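Local coordinates for 402AA LONG hypothetical molybdopterin biosynthesis MOEA protein (Pyrococcus horikoshii, PDB 1UZ5) that probably catalyses the insertion of molybdate into adenylyl-molybdopterin, releasing AMP, in the biosynthesis of the molybdenum cofactor, at residues V28-G33 with K162-L167; G35-E40 with L323-K328; D57-R62 with V120-G125; C307-T312 with D376-I381. One frame throughout, in Å; residues are numbered along the deposited sequence.

The four contacts mark out an elongated, multidomain MoeA chain. Contacts 1 and 2 are neighbours, their centres about 15 Å apart, and they touch where Val28 CG1 lies 4.0 Å from Arg36 NH1. Contact 2 also joins the N-terminal region to the loop after helix 304-322. Contact 4 uses that same helix to reach the C-terminal region, its centre about 22 Å from that of contact 2. Contact 3 stands apart in an outlying β-domain, about 41 Å from contact 1 and 69 Å from contact 4, centre to centre. The bound sulfate, probably from the crystallisation liquor, belongs to contact 2, where Arg325, Arg158 N and the poorly ordered Lys328 bind it.

Contact 1: residues V28-G33 with K162-L167; sequences VPIEKG and KQTALL
Ile30 and Thr164 meet at the carbonyl group of the threonine, and the flat groups of this interface are peptides, since no aromatic ring, side-chain amide or guanidinium takes part. At the oxygen end of one of them, Thr164 O has Ile30 CG1 3.8 Å away, and Ile30 CD1 lies equally near that oxygen. The second flat group is the carbonyl of Gly33: Thr164 CG2 sits over one of its faces, 4.2 Å from Gly33 C.

Ile30 does most of the work. Its CG1 branch lies anti to the backbone N (chi1 -174°), which carries CD1 out to the helix. There CD1 packs 3.8 Å from Leu167 CB and 3.9 Å from Leu167 CD1, the two side chains running at a slant to each other. The same methyl also approaches Thr164 CB, at 4.2 Å, and so fits between residues one helical turn apart.

Strand 25-29, which pairs antiparallel with strand 174-178, gives way to a short 3-10 turn that docks on helix 161-169; the turn and the helix both fall in the N-terminal region of the MoeA family. The turn is held by its own backbone, Gly33 N bonding Ile30 O at 3.2 Å, while Ile30 keeps a backbone link to Asn173.

Thr164 divides its duties. The hydroxyl lies between the backbone N and the carbonyl carbon (chi1 56°) and bonds Phe161 O, back along its own helix. This leaves the methyl to face the turn. Leu167, the other helix residue that Ile30 CD1 touches, also packs on Ile172 in the loop before strand 174-178.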
loop_
_atom_site.group_PDB
_atom_site.type_symbol
_atom_site.label_atom_id
_atom_site.label_comp_id
_atom_site.label_asym_id
_atom_site.label_seq_id
_atom_site.Cartn_x
_atom_site.Cartn_y
_atom_site.Cartn_z
ATOM N N VAL A 28 -2.228 -14.489 8.024
ATOM C CA VAL A 28 -0.876 -14.944 7.746
ATOM C C VAL A 28 -0.011 -14.586 8.944
ATOM O O VAL A 28 -0.299 -13.618 9.646
ATOM C CB VAL A 28 -0.300 -14.238 6.508
ATOM C CG1 VAL A 28 -1.117 -14.604 5.265
ATOM C CG2 VAL A 28 -0.307 -12.730 6.731
ATOM N N PRO A 29 1.049 -15.367 9.199
ATOM C CA PRO A 29 1.941 -15.084 10.328
ATOM C C PRO A 29 2.518 -13.694 10.083
ATOM O O PRO A 29 2.559 -13.236 8.940
ATOM C CB PRO A 29 3.010 -16.166 10.209
ATOM C CG PRO A 29 2.298 -17.285 9.504
ATOM C CD PRO A 29 1.490 -16.565 8.464
ATOM N N ILE A 30 2.968 -13.023 11.137
ATOM C CA ILE A 30 3.514 -11.683 10.979
ATOM C C ILE A 30 4.748 -11.649 10.075
ATOM O O ILE A 30 4.987 -10.659 9.386
ATOM C CB ILE A 30 3.858 -11.051 12.360
ATOM C CG1 ILE A 30 4.286 -9.597 12.172
ATOM C CG2 ILE A 30 4.959 -11.841 13.046
ATOM C CD1 ILE A 30 3.242 -8.737 11.468
ATOM N N GLU A 31 5.529 -12.727 10.073
ATOM C CA GLU A 31 6.726 -12.790 9.235
ATOM C C GLU A 31 6.401 -12.993 7.746
ATOM O O GLU A 31 7.304 -13.040 6.911
ATOM C CB GLU A 31 7.666 -13.908 9.708
ATOM C CG GLU A 31 7.064 -15.296 9.665
ATOM C CD GLU A 31 6.300 -15.645 10.930
ATOM O OE1 GLU A 31 5.627 -14.757 11.502
ATOM O OE2 GLU A 31 6.364 -16.822 11.343
ATOM N N LYS A 32 5.116 -13.117 7.423
ATOM C CA LYS A 32 4.674 -13.290 6.038
ATOM C C LYS A 32 3.744 -12.144 5.665
ATOM O O LYS A 32 3.077 -12.184 4.637
ATOM C CB LYS A 32 3.921 -14.615 5.860
ATOM C CG LYS A 32 4.750 -15.867 6.103
ATOM C CD LYS A 32 5.941 -15.944 5.156
ATOM C CE LYS A 32 6.797 -17.171 5.449
ATOM N NZ LYS A 32 8.019 -17.221 4.595
ATOM N N GLY A 33 3.694 -11.123 6.511
ATOM C CA GLY A 33 2.824 -9.996 6.231
ATOM C C GLY A 33 3.420 -8.952 5.305
ATOM O O GLY A 33 2.685 -8.184 4.680
ATOM N N LYS A 162 8.028 -1.149 8.588
ATOM C CA LYS A 162 7.664 -0.403 9.784
ATOM C C LYS A 162 6.363 -0.919 10.384
ATOM O O LYS A 162 6.219 -0.980 11.605
ATOM C CB LYS A 162 7.544 1.083 9.470
ATOM C CG LYS A 162 8.886 1.768 9.426
ATOM C CD LYS A 162 8.716 3.249 9.509
ATOM C CE LYS A 162 10.022 3.928 9.824
ATOM N NZ LYS A 162 9.752 5.373 9.967
ATOM N N GLN A 163 5.423 -1.299 9.521
ATOM C CA GLN A 163 4.143 -1.825 9.972
ATOM C C GLN A 163 4.300 -3.210 10.585
ATOM O O GLN A 163 3.721 -3.491 11.638
ATOM C CB GLN A 163 3.135 -1.900 8.818
ATOM C CG GLN A 163 2.587 -0.555 8.359
ATOM C CD GLN A 163 3.648 0.302 7.711
ATOM O OE1 GLN A 163 4.414 -0.172 6.873
ATOM N NE2 GLN A 163 3.695 1.574 8.087
ATOM N N THR A 164 5.072 -4.083 9.937
ATOM C CA THR A 164 5.260 -5.429 10.477
ATOM C C THR A 164 6.026 -5.371 11.807
ATOM O O THR A 164 5.758 -6.149 12.721
ATOM C CB THR A 164 6.032 -6.348 9.495
ATOM O OG1 THR A 164 7.287 -5.747 9.164
ATOM C CG2 THR A 164 5.210 -6.577 8.204
ATOM N N ALA A 165 6.982 -4.455 11.906
ATOM C CA ALA A 165 7.759 -4.312 13.134
ATOM C C ALA A 165 6.843 -3.781 14.239
ATOM O O ALA A 165 6.913 -4.231 15.381
ATOM C CB ALA A 165 8.920 -3.362 12.907
ATOM N N LEU A 166 5.982 -2.830 13.880
ATOM C CA LEU A 166 5.034 -2.240 14.821
ATOM C C LEU A 166 4.106 -3.305 15.386
ATOM O O LEU A 166 3.895 -3.369 16.597
ATOM C CB LEU A 166 4.196 -1.155 14.134
ATOM C CG LEU A 166 3.112 -0.478 14.979
ATOM C CD1 LEU A 166 3.725 0.128 16.246
ATOM C CD2 LEU A 166 2.428 0.597 14.145
ATOM N N LEU A 167 3.548 -4.137 14.507
ATOM C CA LEU A 167 2.651 -5.191 14.957
ATOM C C LEU A 167 3.411 -6.144 15.867
ATOM O O LEU A 167 2.887 -6.582 16.888
ATOM C CB LEU A 167 2.045 -5.937 13.761
ATOM C CG LEU A 167 1.078 -5.076 12.934
ATOM C CD1 LEU A 167 0.616 -5.840 11.697
ATOM C CD2 LEU A 167 -0.118 -4.676 13.791
#

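Contact 2: residues G35-E40 with L323-K328; sequences GRIAAE and LGREGK. With SO4 (sulfate ion), chain C.
Ile37 meets the loop 323-328 through both of its branches, and its torsions decide which branch goes where. CG1 stands beside the backbone N (chi1 -55°), which leaves CG2 anti to that N and brings this methyl to 3.4 Å from Leu323 O and 4.1 Å from Arg325 CD. The other branch ends in CD1, which rests 4.0 Å above the plane of the Arg325 guanidinium, displaced toward its rim. Lys328 CG takes the opposite face at 4.1 Å above the plane, although the lysine is poorly ordered.

Arg325 itself is folded, not extended. Bends at chi2 (-103°) and chi3 swing its chain across Ile37 at about a right angle and place the guanidinium between the two aliphatic groups. At the edge of that plane waits a sulfate ion, probably from the crystallisation liquor. Arg325 NH1 donates to SO4 O2 at 2.9 Å, with an N-H...O angle of 142°, and more weakly to SO4 O3 at 3.3 Å. Lys328, bent at chi2, brings NZ to 3.0 Å from SO4 O1. Arg158 N adds a further bond to the ion, and Gly156 O accepts from Arg325 NH1.

The loop begins where helix 304-322 ends in a Schellman motif with Gly324, at positive phi, as its C-prime residue; the turn it makes leads straight into Arg325. Ile37 and Leu323 both also pack on Phe178 of strand 174-178, which makes this a buried junction of three parts of the chain.

Two basic side chains and a backbone N-H converging on one sulfate are consistent with a site that can accept an anion, with Ile37 covering part of one guanidinium face.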
loop_
_atom_site.group_PDB
_atom_site.type_symbol
_atom_site.label_atom_id
_atom_site.label_comp_id
_atom_site.label_asym_id
_atom_site.label_seq_id
_atom_site.Cartn_x
_atom_site.Cartn_y
_atom_site.Cartn_z
ATOM N N GLY A 35 4.408 -6.742 2.499
ATOM C CA GLY A 35 3.854 -6.631 1.163
ATOM C C GLY A 35 2.349 -6.830 1.064
ATOM O O GLY A 35 1.735 -6.392 0.093
ATOM N N ARG A 36 1.747 -7.484 2.052
ATOM C CA ARG A 36 0.307 -7.724 2.031
ATOM C C ARG A 36 -0.494 -6.484 2.426
ATOM O O ARG A 36 0.055 -5.510 2.939
ATOM C CB ARG A 36 -0.048 -8.899 2.946
ATOM C CG ARG A 36 0.668 -10.197 2.584
ATOM C CD ARG A 36 0.306 -10.665 1.168
ATOM N NE ARG A 36 -1.098 -11.057 1.043
ATOM C CZ ARG A 36 -1.541 -12.304 1.198
ATOM N NH1 ARG A 36 -0.694 -13.284 1.482
ATOM N NH2 ARG A 36 -2.833 -12.573 1.067
ATOM N N ILE A 37 -1.798 -6.525 2.168
ATOM C CA ILE A 37 -2.685 -5.407 2.469
ATOM C C ILE A 37 -3.599 -5.757 3.643
ATOM O O ILE A 37 -4.313 -6.760 3.595
ATOM C CB ILE A 37 -3.578 -5.072 1.252
ATOM C CG1 ILE A 37 -2.712 -4.821 0.012
ATOM C CG2 ILE A 37 -4.438 -3.858 1.559
ATOM C CD1 ILE A 37 -1.777 -3.648 0.135
ATOM N N ALA A 38 -3.581 -4.925 4.682
ATOM C CA ALA A 38 -4.413 -5.150 5.868
ATOM C C ALA A 38 -5.896 -5.175 5.498
ATOM O O ALA A 38 -6.406 -4.237 4.884
ATOM C CB ALA A 38 -4.151 -4.050 6.908
ATOM N N ALA A 39 -6.588 -6.243 5.883
ATOM C CA ALA A 39 -8.009 -6.376 5.577
ATOM C C ALA A 39 -8.910 -5.574 6.516
ATOM O O ALA A 39 -10.098 -5.414 6.252
ATOM C CB ALA A 39 -8.412 -7.847 5.594
ATOM N N GLU A 40 -8.348 -5.073 7.613
ATOM C CA GLU A 40 -9.120 -4.269 8.559
ATOM C C GLU A 40 -8.215 -3.483 9.489
ATOM O O GLU A 40 -7.022 -3.784 9.617
ATOM C CB GLU A 40 -10.060 -5.147 9.392
ATOM C CG GLU A 40 -9.378 -6.249 10.168
ATOM C CD GLU A 40 -10.351 -7.039 11.031
ATOM O OE1 GLU A 40 -11.445 -7.391 10.539
ATOM O OE2 GLU A 40 -10.016 -7.320 12.200
ATOM N N LEU A 323 -9.146 -4.103 -2.580
ATOM C CA LEU A 323 -8.115 -4.153 -1.547
ATOM C C LEU A 323 -8.300 -3.055 -0.505
ATOM O O LEU A 323 -7.370 -2.733 0.234
ATOM C CB LEU A 323 -6.731 -4.027 -2.194
ATOM C CG LEU A 323 -6.329 -5.166 -3.130
ATOM C CD1 LEU A 323 -5.088 -4.774 -3.906
ATOM C CD2 LEU A 323 -6.092 -6.434 -2.331
ATOM N N GLY A 324 -9.502 -2.482 -0.458
ATOM C CA GLY A 324 -9.790 -1.426 0.493
ATOM C C GLY A 324 -8.967 -0.179 0.246
ATOM O O GLY A 324 -8.825 0.668 1.127
ATOM N N ARG A 325 -8.424 -0.065 -0.959
ATOM C CA ARG A 325 -7.599 1.078 -1.336
ATOM C C ARG A 325 -8.423 2.005 -2.217
ATOM O O ARG A 325 -7.886 2.909 -2.857
ATOM C CB ARG A 325 -6.381 0.604 -2.124
ATOM C CG ARG A 325 -5.803 -0.709 -1.643
ATOM C CD ARG A 325 -4.550 -0.495 -0.839
ATOM N NE ARG A 325 -3.438 -0.033 -1.662
ATOM C CZ ARG A 325 -2.322 0.484 -1.162
ATOM N NH1 ARG A 325 -2.187 0.600 0.154
ATOM N NH2 ARG A 325 -1.346 0.882 -1.968
ATOM N N GLU A 326 -9.728 1.756 -2.254
ATOM C CA GLU A 326 -10.658 2.546 -3.053
ATOM C C GLU A 326 -10.348 4.037 -3.008
ATOM O O GLU A 326 -10.813 4.758 -2.125
ATOM C CB GLU A 326 -12.091 2.272 -2.582
ATOM C CG GLU A 326 -12.192 1.795 -1.140
ATOM C CD GLU A 326 -13.439 0.966 -0.885
ATOM O OE1 GLU A 326 -14.557 1.489 -1.080
ATOM O OE2 GLU A 326 -13.300 -0.213 -0.491
ATOM N N GLY A 327 -9.561 4.489 -3.980
ATOM C CA GLY A 327 -9.175 5.886 -4.045
ATOM C C GLY A 327 -7.721 6.034 -3.639
ATOM O O GLY A 327 -7.407 6.680 -2.640
ATOM N N LYS A 328 -6.833 5.427 -4.421
ATOM C CA LYS A 328 -5.402 5.471 -4.141
ATOM C C LYS A 328 -4.628 5.748 -5.430
ATOM O O LYS A 328 -3.585 5.140 -5.679
ATOM C CB LYS A 328 -4.951 4.129 -3.553
ATOM C CG LYS A 328 -3.844 4.216 -2.513
ATOM C CD LYS A 328 -4.384 4.726 -1.184
ATOM C CE LYS A 328 -3.327 4.666 -0.091
ATOM N NZ LYS A 328 -3.865 5.090 1.233
HETATM S S SO4 C . -0.107 2.860 1.907
HETATM O O1 SO4 C . -1.366 3.802 2.323
HETATM O O2 SO4 C . -0.485 1.529 2.332
HETATM O O3 SO4 C . 0.116 2.940 0.621
HETATM O O4 SO4 C . 0.952 3.345 2.754
#

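Contact 3: residues D57-R62 with V120-G125; sequences DGYAVR and VERVNG
Tyr59 lays one side of its ring along Val120, with CE1 3.8 Å and CD1 3.9 Å from Val120 CG2. The methyl comes in obliquely, and the two side chains lie aslant. Farther out, the phenol oxygen reaches the aliphatic part of Arg122: Tyr59 OH is 3.3 Å from Arg122 CD and 3.5 Å from Arg122 CG. With CG beside its backbone N (chi1 -64°), Arg122 brings these methylenes up to the oxygen and crosses the tyrosine at about a right angle, its guanidinium plane turned 51° from the ring.

Strands 58-61 and 120-123 belong to one mixed six-stranded sheet, yet strands 97-101, 75-83 and 126-129 stand between them in its order. Val79 and Ile127, on two of the intervening strands, also touch Tyr59, consistent with a strongly curled sheet that brings its distant strands together at this ring; Phe117 touches both Tyr59 and Arg122. An alanine here would take away ring and hydroxyl together, which is likely to open a gap beside Val120 and leave the Arg122 methylenes without the phenol oxygen they rest against.

The two segments meet through side chains, with no hydrogen bond between them. Cohesion rests on van der Waals contact, with Arg122 contributing its hydrocarbon chain to the tyrosine rather than its charge.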
loop_
_atom_site.group_PDB
_atom_site.type_symbol
_atom_site.label_atom_id
_atom_site.label_comp_id
_atom_site.label_asym_id
_atom_site.label_seq_id
_atom_site.Cartn_x
_atom_site.Cartn_y
_atom_site.Cartn_z
ATOM N N ASP A 57 19.617 5.097 34.720
ATOM C CA ASP A 57 20.111 4.205 35.763
ATOM C C ASP A 57 20.069 5.046 37.033
ATOM O O ASP A 57 20.478 6.203 37.022
ATOM C CB ASP A 57 21.568 3.786 35.526
ATOM C CG ASP A 57 21.744 2.887 34.316
ATOM O OD1 ASP A 57 20.819 2.115 33.988
ATOM O OD2 ASP A 57 22.830 2.943 33.707
ATOM N N GLY A 58 19.579 4.480 38.125
ATOM C CA GLY A 58 19.533 5.249 39.352
ATOM C C GLY A 58 18.758 4.565 40.450
ATOM O O GLY A 58 18.813 3.345 40.598
ATOM N N TYR A 59 18.018 5.351 41.220
ATOM C CA TYR A 59 17.259 4.786 42.317
ATOM C C TYR A 59 15.781 5.096 42.275
ATOM O O TYR A 59 15.375 6.261 42.210
ATOM C CB TYR A 59 17.854 5.250 43.648
ATOM C CG TYR A 59 19.272 4.782 43.834
ATOM C CD1 TYR A 59 20.345 5.474 43.265
ATOM C CD2 TYR A 59 19.539 3.601 44.519
ATOM C CE1 TYR A 59 21.650 4.992 43.376
ATOM C CE2 TYR A 59 20.828 3.114 44.632
ATOM C CZ TYR A 59 21.878 3.807 44.061
ATOM O OH TYR A 59 23.151 3.294 44.184
ATOM N N ALA A 60 14.983 4.033 42.309
ATOM C CA ALA A 60 13.536 4.139 42.302
ATOM C C ALA A 60 13.153 4.535 43.715
ATOM O O ALA A 60 13.622 3.930 44.679
ATOM C CB ALA A 60 12.906 2.792 41.954
ATOM N N VAL A 61 12.294 5.538 43.833
ATOM C CA VAL A 61 11.863 6.015 45.141
ATOM C C VAL A 61 10.395 6.398 45.130
ATOM O O VAL A 61 9.763 6.457 44.080
ATOM C CB VAL A 61 12.633 7.294 45.562
ATOM C CG1 VAL A 61 14.131 7.063 45.494
ATOM C CG2 VAL A 61 12.227 8.466 44.652
ATOM N N ARG A 62 9.860 6.636 46.320
ATOM C CA ARG A 62 8.494 7.116 46.464
ATOM C C ARG A 62 8.797 8.617 46.533
ATOM O O ARG A 62 9.416 9.077 47.488
ATOM C CB ARG A 62 7.897 6.615 47.778
ATOM C CG ARG A 62 7.765 5.110 47.826
ATOM C CD ARG A 62 7.550 4.580 49.234
ATOM N NE ARG A 62 6.498 5.289 49.948
ATOM C CZ ARG A 62 5.600 4.699 50.732
ATOM N NH1 ARG A 62 5.621 3.381 50.900
ATOM N NH2 ARG A 62 4.680 5.427 51.348
ATOM N N VAL A 120 22.745 11.391 43.533
ATOM C CA VAL A 120 22.635 10.976 44.925
ATOM C C VAL A 120 24.012 10.548 45.391
ATOM O O VAL A 120 24.904 10.324 44.574
ATOM C CB VAL A 120 21.667 9.776 45.109
ATOM C CG1 VAL A 120 20.366 10.031 44.364
ATOM C CG2 VAL A 120 22.329 8.489 44.633
ATOM N N GLU A 121 24.186 10.442 46.703
ATOM C CA GLU A 121 25.457 10.011 47.267
ATOM C C GLU A 121 25.232 8.696 48.010
ATOM O O GLU A 121 24.360 8.605 48.874
ATOM C CB GLU A 121 26.014 11.077 48.221
ATOM C CG GLU A 121 27.255 10.633 48.990
ATOM C CD GLU A 121 27.959 11.779 49.696
ATOM O OE1 GLU A 121 28.511 12.654 48.996
ATOM O OE2 GLU A 121 27.959 11.807 50.945
ATOM N N ARG A 122 26.018 7.681 47.665
ATOM C CA ARG A 122 25.891 6.370 48.292
ATOM C C ARG A 122 26.687 6.246 49.584
ATOM O O ARG A 122 27.877 6.549 49.613
ATOM C CB ARG A 122 26.347 5.287 47.315
ATOM C CG ARG A 122 25.494 5.175 46.064
ATOM C CD ARG A 122 26.136 4.228 45.077
ATOM N NE ARG A 122 26.392 2.923 45.674
ATOM C CZ ARG A 122 27.090 1.958 45.084
ATOM N NH1 ARG A 122 27.607 2.153 43.879
ATOM N NH2 ARG A 122 27.272 0.797 45.701
ATOM N N VAL A 123 26.026 5.791 50.648
ATOM C CA VAL A 123 26.667 5.613 51.951
ATOM C C VAL A 123 26.067 4.436 52.725
ATOM O O VAL A 123 24.855 4.356 52.908
ATOM C CB VAL A 123 26.537 6.887 52.830
ATOM C CG1 VAL A 123 27.069 8.094 52.084
ATOM C CG2 VAL A 123 25.085 7.115 53.224
ATOM N N ASN A 124 26.925 3.522 53.171
ATOM C CA ASN A 124 26.504 2.349 53.942
ATOM C C ASN A 124 25.183 1.707 53.502
ATOM O O ASN A 124 24.269 1.542 54.314
ATOM C CB ASN A 124 26.401 2.712 55.430
ATOM C CG ASN A 124 27.725 3.159 56.021
ATOM O OD1 ASN A 124 28.255 4.213 55.667
ATOM N ND2 ASN A 124 28.269 2.353 56.926
ATOM N N GLY A 125 25.086 1.332 52.230
ATOM C CA GLY A 125 23.864 0.711 51.742
ATOM C C GLY A 125 22.660 1.635 51.813
ATOM O O GLY A 125 21.517 1.189 51.944
#

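Contact 4: residues C307-T312 with D376-I381; sequences CLTNFT and DGFVEI
Phe378 leaves strand 377-381 toward helix 304-322, its CB directed at the helix and CG flanked by both the backbone N and the backbone C (chi1 62°). That torsion carries the ring alongside the helix. CD2 is the first ring atom to meet it, 4.0 Å from Thr309 OG1 and 4.1 Å from Thr309 CG2, with the hydroxyl approaching obliquely. Next outward, CE2 lies 4.0 Å from Thr312 CG2, which abuts the rim of the ring, close to its plane, and 4.2 Å from Thr312 CB. Here the side chains of Thr312 and Phe378 run antiparallel past one another.

Both threonines spend their hydroxyls on the helix. Thr309 OG1 bonds Thr305 O, and Thr312 OG1 donates to Leu308 O at 2.9 Å. Thr312 N bonds that same oxygen at 3.0 Å, from the opposite face of its carbonyl plane. Replacing Thr312 by a valine would remove the hydroxyl, and Leu308 O would probably lose its side-chain donor.

Phe349 packs edge-to-face with the Phe378 ring, while Phe399 touches both threonines. Just before the phenylalanine, Asp376 and Gly377 together face Val352 in a classic β bulge. The whole is a helix-on-sheet interface between domains: a helix of the probable molybdopterin-binding domain lies against the β-sheet of the C-terminal domain IV region.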
loop_
_atom_site.group_PDB
_atom_site.type_symbol
_atom_site.label_atom_id
_atom_site.label_comp_id
_atom_site.label_asym_id
_atom_site.label_seq_id
_atom_site.Cartn_x
_atom_site.Cartn_y
_atom_site.Cartn_z
ATOM N N CYS A 307 -2.922 0.393 -23.740
ATOM C CA CYS A 307 -3.338 -0.699 -22.868
ATOM C C CYS A 307 -3.076 -0.251 -21.433
ATOM O O CYS A 307 -3.910 -0.431 -20.546
ATOM C CB CYS A 307 -2.510 -1.947 -23.172
ATOM S SG CYS A 307 -2.830 -3.374 -22.121
ATOM N N LEU A 308 -1.907 0.347 -21.227
ATOM C CA LEU A 308 -1.502 0.826 -19.913
ATOM C C LEU A 308 -2.441 1.924 -19.427
ATOM O O LEU A 308 -2.872 1.928 -18.271
ATOM C CB LEU A 308 -0.066 1.347 -19.982
ATOM C CG LEU A 308 0.571 1.875 -18.700
ATOM C CD1 LEU A 308 0.469 0.833 -17.596
ATOM C CD2 LEU A 308 2.024 2.231 -18.980
ATOM N N THR A 309 -2.757 2.857 -20.318
ATOM C CA THR A 309 -3.648 3.956 -19.980
ATOM C C THR A 309 -5.039 3.459 -19.623
ATOM O O THR A 309 -5.593 3.846 -18.595
ATOM C CB THR A 309 -3.753 4.962 -21.142
ATOM O OG1 THR A 309 -2.523 5.683 -21.250
ATOM C CG2 THR A 309 -4.895 5.946 -20.910
ATOM N N ASN A 310 -5.607 2.599 -20.463
ATOM C CA ASN A 310 -6.943 2.081 -20.196
ATOM C C ASN A 310 -6.965 1.176 -18.968
ATOM O O ASN A 310 -7.962 1.118 -18.250
ATOM C CB ASN A 310 -7.474 1.330 -21.413
ATOM C CG ASN A 310 -7.947 2.265 -22.512
ATOM O OD1 ASN A 310 -7.227 3.174 -22.927
ATOM N ND2 ASN A 310 -9.162 2.043 -22.990
ATOM N N PHE A 311 -5.868 0.463 -18.738
ATOM C CA PHE A 311 -5.757 -0.422 -17.582
ATOM C C PHE A 311 -5.896 0.430 -16.322
ATOM O O PHE A 311 -6.686 0.131 -15.427
ATOM C CB PHE A 311 -4.391 -1.120 -17.595
ATOM C CG PHE A 311 -4.036 -1.812 -16.300
ATOM C CD1 PHE A 311 -4.672 -2.986 -15.924
ATOM C CD2 PHE A 311 -3.040 -1.298 -15.478
ATOM C CE1 PHE A 311 -4.320 -3.642 -14.747
ATOM C CE2 PHE A 311 -2.678 -1.945 -14.297
ATOM C CZ PHE A 311 -3.321 -3.121 -13.933
ATOM N N THR A 312 -5.121 1.507 -16.281
ATOM C CA THR A 312 -5.112 2.424 -15.153
ATOM C C THR A 312 -6.465 3.083 -14.903
ATOM O O THR A 312 -6.914 3.197 -13.758
ATOM C CB THR A 312 -4.065 3.520 -15.378
ATOM O OG1 THR A 312 -2.775 2.914 -15.511
ATOM C CG2 THR A 312 -4.052 4.505 -14.210
ATOM N N ASP A 376 5.490 7.677 -18.216
ATOM C CA ASP A 376 5.449 7.700 -16.759
ATOM C C ASP A 376 4.028 7.914 -16.265
ATOM O O ASP A 376 3.701 7.605 -15.120
ATOM C CB ASP A 376 6.358 8.801 -16.222
ATOM C CG ASP A 376 7.810 8.554 -16.548
ATOM O OD1 ASP A 376 8.279 7.419 -16.316
ATOM O OD2 ASP A 376 8.484 9.489 -17.030
ATOM N N GLY A 377 3.188 8.443 -17.148
ATOM C CA GLY A 377 1.804 8.695 -16.805
ATOM C C GLY A 377 1.084 9.345 -17.969
ATOM O O GLY A 377 1.597 9.378 -19.088
ATOM N N PHE A 378 -0.110 9.867 -17.720
ATOM C CA PHE A 378 -0.857 10.510 -18.787
ATOM C C PHE A 378 -1.522 11.802 -18.346
ATOM O O PHE A 378 -1.795 12.007 -17.160
ATOM C CB PHE A 378 -1.911 9.550 -19.354
ATOM C CG PHE A 378 -2.951 9.118 -18.355
ATOM C CD1 PHE A 378 -3.929 10.006 -17.912
ATOM C CD2 PHE A 378 -2.961 7.815 -17.865
ATOM C CE1 PHE A 378 -4.902 9.601 -16.995
ATOM C CE2 PHE A 378 -3.926 7.403 -16.951
ATOM C CZ PHE A 378 -4.899 8.298 -16.516
ATOM N N VAL A 379 -1.765 12.672 -19.317
ATOM C CA VAL A 379 -2.422 13.948 -19.079
ATOM C C VAL A 379 -3.751 13.888 -19.826
ATOM O O VAL A 379 -3.785 13.577 -21.016
ATOM C CB VAL A 379 -1.588 15.118 -19.627
ATOM C CG1 VAL A 379 -2.354 16.416 -19.472
ATOM C CG2 VAL A 379 -0.262 15.199 -18.891
ATOM N N GLU A 380 -4.842 14.172 -19.124
ATOM C CA GLU A 380 -6.176 14.134 -19.719
ATOM C C GLU A 380 -6.565 15.474 -20.337
ATOM O O GLU A 380 -6.590 16.501 -19.655
ATOM C CB GLU A 380 -7.203 13.735 -18.655
ATOM C CG GLU A 380 -8.660 13.855 -19.067
ATOM C CD GLU A 380 -9.609 13.583 -17.910
ATOM O OE1 GLU A 380 -9.517 14.280 -16.877
ATOM O OE2 GLU A 380 -10.452 12.672 -18.035
ATOM N N ILE A 381 -6.857 15.452 -21.636
ATOM C CA ILE A 381 -7.251 16.649 -22.381
ATOM C C ILE A 381 -8.743 16.559 -22.685
ATOM O O ILE A 381 -9.175 15.694 -23.445
ATOM C CB ILE A 381 -6.483 16.744 -23.693
ATOM C CG1 ILE A 381 -5.003 16.429 -23.442
ATOM C CG2 ILE A 381 -6.641 18.138 -24.278
ATOM C CD1 ILE A 381 -4.141 16.497 -24.683
#